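Local atomic coordinates of pyridoxine 4-oxidase (Mesorhizobium loti, PDB entry 4HA6), a protein that catalyses the FAD-dependent oxidation of pyridoxine at its 4-hydroxymethyl group, as a flavoprotein oxidase of the GMC oxidoreductase family. Residues A296-A301 with A404-G409. Sequence-based numbering, arbitrary orientation.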
loop_
_atom_site.group_PDB
_atom_site.type_symbol
_atom_site.label_atom_id
_atom_site.label_comp_id
_atom_site.label_asym_id
_atom_site.label_seq_id
_atom_site.Cartn_x
_atom_site.Cartn_y
_atom_site.Cartn_z
ATOM N N ALA A 296 13.640 6.539 -9.659
ATOM C CA ALA A 296 14.379 5.382 -10.166
ATOM C C ALA A 296 15.305 5.805 -11.300
ATOM O O ALA A 296 14.910 5.765 -12.465
ATOM C CB ALA A 296 13.407 4.305 -10.665
ATOM N N GLY A 297 16.529 6.211 -10.963
ATOM C CA GLY A 297 16.981 6.257 -9.578
ATOM C C GLY A 297 18.347 6.908 -9.522
ATOM O O GLY A 297 18.910 7.265 -10.561
ATOM N N ASN A 298 18.874 7.097 -8.318
ATOM C CA ASN A 298 20.264 7.528 -8.164
ATOM C C ASN A 298 21.118 6.285 -8.499
ATOM O O ASN A 298 21.474 5.501 -7.611
ATOM C CB ASN A 298 20.477 8.014 -6.721
ATOM C CG ASN A 298 21.795 8.739 -6.515
ATOM O OD1 ASN A 298 22.214 8.957 -5.370
ATOM N ND2 ASN A 298 22.447 9.134 -7.609
ATOM N N LEU A 299 21.394 6.098 -9.794
ATOM C CA LEU A 299 21.980 4.872 -10.344
ATOM C C LEU A 299 23.510 4.916 -10.304
ATOM O O LEU A 299 24.111 5.877 -10.800
ATOM C CB LEU A 299 21.540 4.728 -11.807
ATOM C CG LEU A 299 21.350 3.372 -12.495
ATOM C CD1 LEU A 299 22.064 3.332 -13.864
ATOM C CD2 LEU A 299 21.728 2.190 -11.608
ATOM N N TYR A 300 24.129 3.878 -9.738
ATOM C CA TYR A 300 25.599 3.798 -9.623
ATOM C C TYR A 300 26.196 2.598 -10.353
ATOM O O TYR A 300 25.771 1.454 -10.150
ATOM C CB TYR A 300 26.020 3.717 -8.147
ATOM C CG TYR A 300 25.690 4.959 -7.366
ATOM C CD1 TYR A 300 26.612 5.994 -7.264
ATOM C CD2 TYR A 300 24.441 5.116 -6.752
ATOM C CE1 TYR A 300 26.315 7.160 -6.557
ATOM C CE2 TYR A 300 24.131 6.280 -6.039
ATOM C CZ TYR A 300 25.078 7.295 -5.950
ATOM O OH TYR A 300 24.798 8.451 -5.254
ATOM N N ALA A 301 27.202 2.847 -11.185
ATOM C CA ALA A 301 27.975 1.750 -11.756
ATOM C C ALA A 301 28.718 1.069 -10.613
ATOM O O ALA A 301 29.287 1.750 -9.747
ATOM C CB ALA A 301 28.965 2.280 -12.798
ATOM N N ALA A 404 19.724 13.950 -0.604
ATOM C CA ALA A 404 20.115 13.089 0.501
ATOM C C ALA A 404 20.711 11.812 -0.067
ATOM O O ALA A 404 21.697 11.280 0.459
ATOM C CB ALA A 404 18.933 12.787 1.397
ATOM N N SER A 405 20.108 11.334 -1.155
ATOM C CA SER A 405 20.522 10.086 -1.788
ATOM C C SER A 405 21.954 10.170 -2.313
ATOM O O SER A 405 22.761 9.242 -2.142
ATOM C CB SER A 405 19.577 9.756 -2.951
ATOM O OG SER A 405 19.922 8.513 -3.529
ATOM N N ARG A 406 22.268 11.267 -2.987
ATOM C CA ARG A 406 23.602 11.413 -3.546
ATOM C C ARG A 406 24.651 11.554 -2.435
ATOM O O ARG A 406 25.730 10.977 -2.540
ATOM C CB ARG A 406 23.638 12.571 -4.542
ATOM C CG ARG A 406 22.652 12.359 -5.707
ATOM C CD ARG A 406 22.791 13.438 -6.759
ATOM N NE ARG A 406 24.039 13.285 -7.491
ATOM C CZ ARG A 406 24.661 14.278 -8.118
ATOM N NH1 ARG A 406 24.148 15.502 -8.098
ATOM N NH2 ARG A 406 25.798 14.047 -8.760
ATOM N N THR A 407 24.313 12.272 -1.362
ATOM C CA THR A 407 25.222 12.401 -0.217
ATOM C C THR A 407 25.549 11.006 0.331
ATOM O O THR A 407 26.724 10.646 0.495
ATOM C CB THR A 407 24.638 13.306 0.900
ATOM O OG1 THR A 407 24.434 14.629 0.386
ATOM C CG2 THR A 407 25.578 13.393 2.093
ATOM N N ILE A 408 24.516 10.210 0.591
ATOM C CA ILE A 408 24.725 8.842 1.062
ATOM C C ILE A 408 25.483 8.027 0.016
ATOM O O ILE A 408 26.467 7.363 0.345
ATOM C CB ILE A 408 23.415 8.125 1.412
ATOM C CG1 ILE A 408 22.734 8.811 2.604
ATOM C CG2 ILE A 408 23.696 6.651 1.725
ATOM C CD1 ILE A 408 21.297 8.380 2.831
ATOM N N GLY A 409 25.033 8.089 -1.238
ATOM C CA GLY A 409 25.663 7.344 -2.319
ATOM C C GLY A 409 27.169 7.526 -2.480
ATOM O O GLY A 409 27.871 6.591 -2.887
#
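A buried, polar-centred contact joins residues 298-301 of strand 293-302, part of the antiparallel sheet, to the C-terminal turns of helix 392-409, which lies against one face of that sheet. The short axes run nearly parallel, 21° apart and 9.4 Å from each other at closest approach. N298 and Y300, two residues apart on the strand, both point toward the helix. With CG anti to its backbone N, N298 carries its amide to the helix surface, where OD1 accepts two hydrogen bonds. S405 OG donates from within the carbonyl plane, on a lone pair, at 3.0 Å from N298 OD1. The hydroxyl of Y300 donates from above that plane, its OH 2.6 Å from N298 OD1, and the bond ties the two strand side chains together. Such a helix-on-sheet layer fits the substrate-binding domain of GMC oxidoreductases; the side chain of S405 is about 13 Å from the bound pyridoxamine, away from the annotated sites. Beyond the amide, R406 CG packs 3.4 Å from N298 OD1, and the guanidinium plane stands 87° to the amide. R406 NE forms a salt bridge with E421, whose OE1 also accepts from N298 ND2; L423 O is a second acceptor for that nitrogen. An alanine in place of N298 removes the acceptor shared by the S405 and Y300 hydroxyls and the donor to E421 and L423, and would probably weaken the tie between strand and helix. Farther along, the tip of Y300 reaches G409, with OH 3.3 Å from G409 CA, an approach that depends on G409 having no side chain.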